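Local coordinates for devB protein (Vibrio cholerae O1 biovar eltor str. N16961, PDB 1Y89) that probably hydrolyses 6-phosphogluconolactone to 6-phosphogluconate in the oxidative pentose phosphate pathway, at residues 204-208 against 209-213; 194-197 against 198-201; 176-179 against 180-184. All blocks are in the same frame, centred on the assembly; numbering follows the deposited sequence.

Contact 1 of 3, residues 204-208 against 209-213; sequences HTTPA and EQLPY
Ala208 O is gripped by two donors, the backbone N-H of Leu211 and, from the next helix, Lys217 NZ. Leu211 N stands 3.1 Å from Ala208 O and well above the carbonyl plane (66° out of it). One residue earlier, Pro207 O accepts the N-H of Gln210 at 2.9 Å, again from above the plane. Both carbonyls therefore bond three residues ahead, the i to i+3 pattern of a short 3-10 turn, here following the end of helix 197-205 and leading into the loop before helix 214-217. The amide of Gln210 lies alongside the ring of Pro207, the two side chains pointing the same way, with Gln210 NE2 3.7 Å from Pro207 CG. The Glu209 chain bends at chi2 (86°), which folds its carboxylate back over Pro207, Glu209 OE1 standing 3.7 Å from Pro207 CB. A water accepts from Ala208 N at 2.9 Å and gives a weak bond to Glu209 OE2. The methyl CG2 of Thr206 touches both Gln210 CB and Leu211 CD2, 3.8 Å from each. With CG2 anti to the backbone N (chi1 -44° for OG1), the hydroxyl OG1 is left to bond Gln202 O in the preceding helix.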
ATOM      1  N   HIS A 204      11.508  12.143  -4.602  1.00 23.59           N
ATOM      2  CA  HIS A 204      11.569  11.535  -3.268  1.00 24.58           C
ATOM      3  C   HIS A 204      12.202  12.405  -2.184  1.00 24.03           C
ATOM      4  O   HIS A 204      11.784  12.361  -1.023  1.00 23.96           O
ATOM      5  CB  HIS A 204      12.275  10.188  -3.320  1.00 24.27           C
ATOM      6  CG  HIS A 204      11.955   9.318  -2.150  1.00 24.57           C
ATOM      7  ND1 HIS A 204      10.722   8.717  -1.995  1.00 26.58           N
ATOM      8  CD2 HIS A 204      12.692   8.956  -1.079  1.00 26.02           C
ATOM      9  CE1 HIS A 204      10.713   8.034  -0.865  1.00 26.42           C
ATOM     10  NE2 HIS A 204      11.897   8.153  -0.296  1.00 26.54           N
ATOM     11  N   THR A 205      13.182  13.215  -2.564  1.00 24.37           N
ATOM     12  CA  THR A 205      14.068  13.866  -1.588  1.00 24.85           C
ATOM     13  C   THR A 205      13.909  15.379  -1.507  1.00 25.13           C
ATOM     14  O   THR A 205      14.495  16.024  -0.646  1.00 25.31           O
ATOM     15  CB  THR A 205      15.558  13.536  -1.897  1.00 25.22           C
ATOM     16  OG1 THR A 205      15.872  13.974  -3.225  1.00 24.81           O
ATOM     17  CG2 THR A 205      15.811  12.035  -1.794  1.00 25.56           C
ATOM     18  N   THR A 206      13.121  15.944  -2.413  1.00 25.84           N
ATOM     19  CA  THR A 206      12.981  17.400  -2.515  1.00 26.27           C
ATOM     20  C   THR A 206      11.538  17.853  -2.304  1.00 26.04           C
ATOM     21  O   THR A 206      10.631  17.294  -2.910  1.00 26.22           O
ATOM     22  CB  THR A 206      13.412  17.877  -3.895  1.00 26.66           C
ATOM     23  OG1 THR A 206      14.628  17.209  -4.266  1.00 27.52           O
ATOM     24  CG2 THR A 206      13.566  19.423  -3.922  1.00 26.90           C
ATOM     25  N   PRO A 207      11.323  18.869  -1.456  1.00 26.56           N
ATOM     26  CA  PRO A 207       9.963  19.393  -1.305  1.00 26.73           C
ATOM     27  C   PRO A 207       9.364  19.799  -2.657  1.00 26.89           C
ATOM     28  O   PRO A 207      10.062  20.388  -3.507  1.00 25.89           O
ATOM     29  CB  PRO A 207      10.154  20.615  -0.392  1.00 26.75           C
ATOM     30  CG  PRO A 207      11.384  20.264   0.413  1.00 27.45           C
ATOM     31  CD  PRO A 207      12.287  19.557  -0.565  1.00 26.58           C
ATOM     32  N   ALA A 208       8.088  19.457  -2.852  1.00 27.25           N
ATOM     33  CA  ALA A 208       7.410  19.677  -4.139  1.00 27.95           C
ATOM     34  C   ALA A 208       7.445  21.126  -4.600  1.00 28.51           C
ATOM     35  O   ALA A 208       7.493  21.379  -5.803  1.00 28.21           O
ATOM     36  CB  ALA A 208       5.984  19.174  -4.097  1.00 27.77           C
ATOM     37  N   GLU A 209       7.453  22.073  -3.654  1.00 29.43           N
ATOM     38  CA  GLU A 209       7.479  23.509  -3.990  1.00 30.99           C
ATOM     39  C   GLU A 209       8.796  23.914  -4.633  1.00 30.76           C
ATOM     40  O   GLU A 209       8.876  24.940  -5.321  1.00 31.07           O
ATOM     41  CB  GLU A 209       7.218  24.406  -2.762  1.00 32.28           C
ATOM     42  CG  GLU A 209       6.199  23.853  -1.774  1.00 36.49           C
ATOM     43  CD  GLU A 209       6.831  22.901  -0.752  1.00 41.79           C
ATOM     44  OE1 GLU A 209       7.744  23.354   0.008  1.00 44.78           O
ATOM     45  OE2 GLU A 209       6.409  21.717  -0.710  1.00 40.01           O
ATOM     46  N   GLN A 210       9.833  23.122  -4.399  1.00 30.01           N
ATOM     47  CA  GLN A 210      11.143  23.404  -4.981  1.00 30.39           C
ATOM     48  C   GLN A 210      11.360  22.692  -6.315  1.00 29.35           C
ATOM     49  O   GLN A 210      12.418  22.829  -6.925  1.00 29.87           O
ATOM     50  CB  GLN A 210      12.257  23.021  -4.007  1.00 30.01           C
ATOM     51  CG  GLN A 210      12.232  23.780  -2.679  1.00 31.39           C
ATOM     52  CD  GLN A 210      13.354  23.328  -1.767  1.00 33.61           C
ATOM     53  OE1 GLN A 210      14.420  22.897  -2.237  1.00 37.90           O
ATOM     54  NE2 GLN A 210      13.129  23.428  -0.450  1.00 36.01           N
ATOM     55  N   LEU A 211      10.355  21.954  -6.773  1.00 27.79           N
ATOM     56  CA  LEU A 211      10.470  21.183  -8.012  1.00 27.47           C
ATOM     57  C   LEU A 211       9.497  21.684  -9.081  1.00 28.11           C
ATOM     58  O   LEU A 211       8.345  22.012  -8.774  1.00 28.71           O
ATOM     59  CB  LEU A 211      10.183  19.689  -7.736  1.00 26.45           C
ATOM     60  CG  LEU A 211      11.190  18.904  -6.890  1.00 25.76           C
ATOM     61  CD1 LEU A 211      10.690  17.475  -6.690  1.00 23.87           C
ATOM     62  CD2 LEU A 211      12.590  18.918  -7.532  1.00 24.24           C
ATOM     63  N   PRO A 212       9.944  21.741 -10.339  1.00 28.03           N
ATOM     64  CA  PRO A 212       9.034  22.191 -11.386  1.00 28.33           C
ATOM     65  C   PRO A 212       8.113  21.056 -11.913  1.00 28.20           C
ATOM     66  O   PRO A 212       7.306  21.289 -12.818  1.00 31.06           O
ATOM     67  CB  PRO A 212       9.994  22.695 -12.465  1.00 29.06           C
ATOM     68  CG  PRO A 212      11.192  21.796 -12.327  1.00 28.31           C
ATOM     69  CD  PRO A 212      11.285  21.417 -10.862  1.00 28.57           C
ATOM     70  N   TYR A 213       8.151  19.882 -11.285  1.00 25.88           N
ATOM     71  CA  TYR A 213       7.463  18.676 -11.801  1.00 24.26           C
ATOM     72  C   TYR A 213       5.986  18.593 -11.424  1.00 22.96           C
ATOM     73  O   TYR A 213       5.671  18.432 -10.258  1.00 22.07           O
ATOM     74  CB  TYR A 213       8.156  17.417 -11.265  1.00 24.23           C
ATOM     75  CG  TYR A 213       9.647  17.391 -11.435  1.00 25.38           C
ATOM     76  CD1 TYR A 213      10.237  17.890 -12.588  1.00 26.51           C
ATOM     77  CD2 TYR A 213      10.468  16.832 -10.459  1.00 26.52           C
ATOM     78  CE1 TYR A 213      11.607  17.841 -12.767  1.00 28.47           C
ATOM     79  CE2 TYR A 213      11.845  16.789 -10.620  1.00 27.16           C
ATOM     80  CZ  TYR A 213      12.402  17.292 -11.791  1.00 27.71           C
ATOM     81  OH  TYR A 213      13.773  17.267 -11.996  1.00 29.44           O
TER
HETATM   82  O   HOH W   1       6.741  18.283  -0.553  1.00 44.68           O

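Contact 2 of 3, residues 194-197 against 198-201; sequences AGKA and EIVE
The side chain of Val200 turns back over the preceding turn, and its CG2 lies 3.2 Å from Lys196 O, the carbonyl that also accepts the Val200 N-H. That bond is short (2.9 Å between Val200 N and Lys196 O) and straight, 167° at the hydrogen, with the donor almost in line with C=O. The torsion accounts for the close methyl: CG1 stands anti to the backbone N (chi1 166°), which places CG2 beside that N and hence beside the oxygen it bonds. Ile199 flanks the same carbonyl, its CG2 3.5 Å from Lys196 O, while its CG1 branch carries CD1 away from the lysine. Direct contact between the side chains themselves is looser, for Lys196 CD comes no nearer than 4.4 Å to Ile199 CG2. The lysine chain runs on past the isoleucine until NZ bonds Val139 O; a bound phosphate ion, probably from the crystallisation liquor, lies near the same amine, at the long and weak end of ionic contact.

The next bond, Glu201 N to Ala197 O, is 3.0 Å, its donor tilted 33° from the carbonyl plane. Together the two i to i+4 bonds mark the first turn of an alpha-helix. Ahead of them, one water donates to Ala194 O and accepts from Glu198 N, and another joins Gly195 O to Ile199 N. Water thus bridges two N-H groups of this N-terminal turn to carbonyls of the loop before it. Around the turn, Lys196 and Val200 pack on Val191 of strand 186-191, while Val200 and Glu201 touch Ile237 near the C-terminal end, so that the start of helix 197-205 is set between a strand of the central sheet and the tail of the chain.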
ATOM      1  N   ALA A 194      15.052   1.780 -15.065  1.00 23.31           N
ATOM      2  CA  ALA A 194      16.227   2.539 -14.666  1.00 23.87           C
ATOM      3  C   ALA A 194      16.185   3.973 -15.189  1.00 24.75           C
ATOM      4  O   ALA A 194      16.778   4.875 -14.586  1.00 25.53           O
ATOM      5  CB  ALA A 194      17.524   1.817 -15.164  1.00 23.91           C
ATOM      6  N   GLY A 195      15.491   4.174 -16.305  1.00 25.44           N
ATOM      7  CA  GLY A 195      15.326   5.499 -16.930  1.00 27.03           C
ATOM      8  C   GLY A 195      14.630   6.511 -16.033  1.00 27.81           C
ATOM      9  O   GLY A 195      14.795   7.732 -16.207  1.00 28.41           O
ATOM     10  N   LYS A 196      13.872   6.009 -15.045  1.00 27.06           N
ATOM     11  CA  LYS A 196      13.149   6.870 -14.114  1.00 26.00           C
ATOM     12  C   LYS A 196      13.836   7.042 -12.755  1.00 24.99           C
ATOM     13  O   LYS A 196      13.360   7.795 -11.921  1.00 23.42           O
ATOM     14  CB  LYS A 196      11.728   6.334 -13.928  1.00 27.12           C
ATOM     15  CG  LYS A 196      10.869   6.338 -15.243  1.00 29.35           C
ATOM     16  CD  LYS A 196      10.621   7.771 -15.788  1.00 32.20           C
ATOM     17  CE  LYS A 196       9.994   7.758 -17.231  1.00 31.80           C
ATOM     18  NZ  LYS A 196       8.576   7.323 -17.177  1.00 26.38           N
ATOM     19  N   ALA A 197      14.945   6.344 -12.529  1.00 23.99           N
ATOM     20  CA  ALA A 197      15.580   6.371 -11.198  1.00 23.96           C
ATOM     21  C   ALA A 197      15.989   7.756 -10.698  1.00 24.09           C
ATOM     22  O   ALA A 197      15.902   8.058  -9.496  1.00 22.94           O
ATOM     23  CB  ALA A 197      16.766   5.362 -11.116  1.00 22.84           C
ATOM     24  N   GLU A 198      16.459   8.590 -11.624  1.00 25.03           N
ATOM     25  CA  GLU A 198      16.989   9.900 -11.310  1.00 26.97           C
ATOM     26  C   GLU A 198      15.862  10.830 -10.838  1.00 25.47           C
ATOM     27  O   GLU A 198      15.956  11.524  -9.801  1.00 25.70           O
ATOM     28  CB  GLU A 198      17.727  10.455 -12.557  1.00 26.95           C
ATOM     29  CG  GLU A 198      18.366  11.816 -12.372  1.00 31.44           C
ATOM     30  CD  GLU A 198      19.401  12.142 -13.476  1.00 33.24           C
ATOM     31  OE1 GLU A 198      19.614  11.313 -14.395  1.00 40.34           O
ATOM     32  OE2 GLU A 198      20.020  13.226 -13.407  1.00 42.31           O
ATOM     33  N   ILE A 199      14.788  10.833 -11.589  1.00 24.52           N
ATOM     34  CA  ILE A 199      13.689  11.723 -11.237  1.00 24.62           C
ATOM     35  C   ILE A 199      12.886  11.178 -10.060  1.00 24.19           C
ATOM     36  O   ILE A 199      12.389  11.949  -9.284  1.00 25.13           O
ATOM     37  CB  ILE A 199      12.788  12.070 -12.428  1.00 24.05           C
ATOM     38  CG1 ILE A 199      11.965  13.323 -12.068  1.00 25.36           C
ATOM     39  CG2 ILE A 199      11.957  10.856 -12.910  1.00 22.66           C
ATOM     40  CD1 ILE A 199      11.242  13.884 -13.184  1.00 23.59           C
ATOM     41  N   VAL A 200      12.802   9.858  -9.910  1.00 23.74           N
ATOM     42  CA  VAL A 200      12.303   9.276  -8.640  1.00 23.40           C
ATOM     43  C   VAL A 200      13.098   9.833  -7.446  1.00 23.79           C
ATOM     44  O   VAL A 200      12.500  10.312  -6.469  1.00 23.33           O
ATOM     45  CB  VAL A 200      12.307   7.709  -8.662  1.00 23.78           C
ATOM     46  CG1 VAL A 200      12.115   7.112  -7.220  1.00 23.31           C
ATOM     47  CG2 VAL A 200      11.220   7.219  -9.590  1.00 22.42           C
ATOM     48  N   GLU A 201      14.435   9.818  -7.537  1.00 23.34           N
ATOM     49  CA  GLU A 201      15.253  10.283  -6.422  1.00 24.74           C
ATOM     50  C   GLU A 201      14.989  11.769  -6.127  1.00 24.38           C
ATOM     51  O   GLU A 201      14.930  12.181  -4.961  1.00 23.33           O
ATOM     52  CB  GLU A 201      16.757  10.033  -6.682  1.00 24.71           C
ATOM     53  CG  GLU A 201      17.631  10.229  -5.460  1.00 29.83           C
ATOM     54  CD  GLU A 201      18.125  11.657  -5.274  1.00 37.72           C
ATOM     55  OE1 GLU A 201      17.908  12.532  -6.164  1.00 41.32           O
ATOM     56  OE2 GLU A 201      18.761  11.904  -4.219  1.00 44.54           O
TER
HETATM   57  O   HOH W   2      17.547   7.563 -14.325  1.00 27.67           O
HETATM   58  O   HOH W   3      14.820   9.810 -14.443  1.00 27.42           O

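Contact 3 of 3, residues 176-179 against 180-184; sequences KTAK and VLQAA
Helix 178-183 starts directly after strand 172-176, with Thr177 as its N-cap residue, and the last strand residue, Lys176, lays its aliphatic chain across the first turn. Lys176 CD touches Val180 CG1 at 3.6 Å and Leu181 CD1 at 3.7 Å, crossing the valine at about a right angle. CG1 of Val180 is anti to the backbone N (chi1 177°), which leaves CG2 facing Thr177 OG1. Beyond these methyls the lysine bends at chi4 (56°); NZ bonds Ser34 OG, and the ammonium group makes a cation-pi contact with Phe132, so its buried charge has partners beyond the helix. The Thr177 hydroxyl, for its part, bonds Asn159 O.

Thr177 O receives two weak bonds, from Val180 N and Leu181 N. A firmer one runs from Gln182 N to Ala178 O, 2.9 Å and 164° at the hydrogen. Gln182 CG stands 3.2 Å from Ala178 O. Ala183 N closes the last i to i+4 step on Lys179 O at 3.1 Å. Leu181 meanwhile packs on Ile135 and Leu137 of strand 134-137. A short helix joining strand 172-176 to strand 186-191 and buried against the central sheet is an element of the alpha/beta arrangement of this Rossmann-like family.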
ATOM      1  N   LYS A 176      -6.866  15.867 -19.002  1.00 20.01           N
ATOM      2  CA  LYS A 176      -7.463  16.259 -17.723  1.00 20.90           C
ATOM      3  C   LYS A 176      -6.659  17.415 -17.147  1.00 21.07           C
ATOM      4  O   LYS A 176      -5.441  17.495 -17.388  1.00 21.27           O
ATOM      5  CB  LYS A 176      -7.388  15.106 -16.716  1.00 20.50           C
ATOM      6  CG  LYS A 176      -8.415  14.002 -16.972  1.00 20.14           C
ATOM      7  CD  LYS A 176      -8.407  13.002 -15.768  1.00 21.03           C
ATOM      8  CE  LYS A 176      -9.504  11.915 -15.854  1.00 22.78           C
ATOM      9  NZ  LYS A 176      -9.524  11.071 -17.089  1.00 20.71           N
ATOM     10  N   THR A 177      -7.317  18.306 -16.390  1.00 20.66           N
ATOM     11  CA  THR A 177      -6.586  19.324 -15.649  1.00 20.70           C
ATOM     12  C   THR A 177      -6.148  18.772 -14.290  1.00 20.86           C
ATOM     13  O   THR A 177      -6.642  17.713 -13.853  1.00 20.28           O
ATOM     14  CB  THR A 177      -7.457  20.555 -15.385  1.00 21.07           C
ATOM     15  OG1 THR A 177      -8.653  20.136 -14.705  1.00 20.38           O
ATOM     16  CG2 THR A 177      -7.786  21.251 -16.708  1.00 18.75           C
ATOM     17  N   ALA A 178      -5.255  19.498 -13.610  1.00 20.69           N
ATOM     18  CA  ALA A 178      -4.795  19.080 -12.261  1.00 21.67           C
ATOM     19  C   ALA A 178      -5.983  18.877 -11.294  1.00 22.13           C
ATOM     20  O   ALA A 178      -5.995  17.961 -10.463  1.00 21.95           O
ATOM     21  CB  ALA A 178      -3.823  20.108 -11.689  1.00 20.47           C
ATOM     22  N   LYS A 179      -6.982  19.746 -11.426  1.00 21.35           N
ATOM     23  CA  LYS A 179      -8.166  19.711 -10.581  1.00 21.55           C
ATOM     24  C   LYS A 179      -8.863  18.357 -10.589  1.00 21.31           C
ATOM     25  O   LYS A 179      -9.313  17.868  -9.532  1.00 21.72           O
ATOM     26  CB  LYS A 179      -9.133  20.787 -11.087  1.00 21.97           C
ATOM     27  CG  LYS A 179     -10.471  20.780 -10.455  1.00 23.35           C
ATOM     28  CD  LYS A 179     -11.250  21.983 -11.070  1.00 22.86           C
ATOM     29  CE  LYS A 179     -12.574  22.135 -10.432  1.00 22.03           C
ATOM     30  NZ  LYS A 179     -13.290  23.412 -10.867  1.00 20.60           N
ATOM     31  N   VAL A 180      -8.987  17.753 -11.771  1.00 19.84           N
ATOM     32  CA  VAL A 180      -9.627  16.429 -11.826  1.00 20.50           C
ATOM     33  C   VAL A 180      -8.753  15.362 -11.123  1.00 20.70           C
ATOM     34  O   VAL A 180      -9.252  14.493 -10.373  1.00 20.56           O
ATOM     35  CB  VAL A 180      -9.921  16.025 -13.291  1.00 20.92           C
ATOM     36  CG1 VAL A 180     -10.509  14.614 -13.362  1.00 20.24           C
ATOM     37  CG2 VAL A 180     -10.883  17.098 -13.939  1.00 19.67           C
ATOM     38  N   LEU A 181      -7.444  15.391 -11.373  1.00 20.68           N
ATOM     39  CA  LEU A 181      -6.562  14.466 -10.633  1.00 21.36           C
ATOM     40  C   LEU A 181      -6.638  14.612  -9.119  1.00 20.78           C
ATOM     41  O   LEU A 181      -6.698  13.618  -8.388  1.00 20.46           O
ATOM     42  CB  LEU A 181      -5.098  14.608 -11.087  1.00 22.38           C
ATOM     43  CG  LEU A 181      -4.646  13.915 -12.359  1.00 24.65           C
ATOM     44  CD1 LEU A 181      -5.612  14.095 -13.547  1.00 23.40           C
ATOM     45  CD2 LEU A 181      -3.179  14.418 -12.749  1.00 23.86           C
ATOM     46  N   GLN A 182      -6.647  15.853  -8.650  1.00 20.99           N
ATOM     47  CA  GLN A 182      -6.721  16.149  -7.229  1.00 21.96           C
ATOM     48  C   GLN A 182      -8.058  15.702  -6.593  1.00 22.33           C
ATOM     49  O   GLN A 182      -8.101  15.352  -5.405  1.00 22.09           O
ATOM     50  CB  GLN A 182      -6.503  17.661  -7.028  1.00 21.49           C
ATOM     51  CG  GLN A 182      -5.076  18.142  -7.353  1.00 21.65           C
ATOM     52  CD  GLN A 182      -4.984  19.669  -7.534  1.00 24.30           C
ATOM     53  OE1 GLN A 182      -5.955  20.314  -7.933  1.00 25.32           O
ATOM     54  NE2 GLN A 182      -3.797  20.239  -7.280  1.00 25.88           N
ATOM     55  N   ALA A 183      -9.141  15.704  -7.381  1.00 21.47           N
ATOM     56  CA  ALA A 183     -10.456  15.285  -6.880  1.00 20.92           C
ATOM     57  C   ALA A 183     -10.695  13.774  -6.813  1.00 20.96           C
ATOM     58  O   ALA A 183     -11.705  13.312  -6.249  1.00 20.51           O
ATOM     59  CB  ALA A 183     -11.559  15.969  -7.710  1.00 21.14           C
ATOM     60  N   ALA A 184      -9.800  13.001  -7.427  1.00 20.93           N
ATOM     61  CA  ALA A 184      -9.980  11.546  -7.535  1.00 20.96           C
ATOM     62  C   ALA A 184      -9.823  10.823  -6.191  1.00 21.42           C
ATOM     63  O   ALA A 184      -9.131  11.313  -5.282  1.00 22.71           O
ATOM     64  CB  ALA A 184      -9.032  10.978  -8.573  1.00 19.42           C
TER

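In the fold
From the N terminus onward the three contacts follow in series, without nesting or crossing, and each is a local turn rather than a long-range closure. Contact 3 comes first, in the helix that connects strand 172-176 to strand 186-191. The chain then runs through the latter strand to contact 2, which begins helix 197-205; contact 1 lies at that helix's other end and leads to helix 214-217. Contacts 1 and 2 therefore bracket one helix, with centres 14 Å apart, and they touch where Tyr213 CE2 meets Ile199 CG1 at 3.8 Å. Contact 3 stands apart, its nearest atoms about 10 Å from contact 1 and about 14 Å from contact 2.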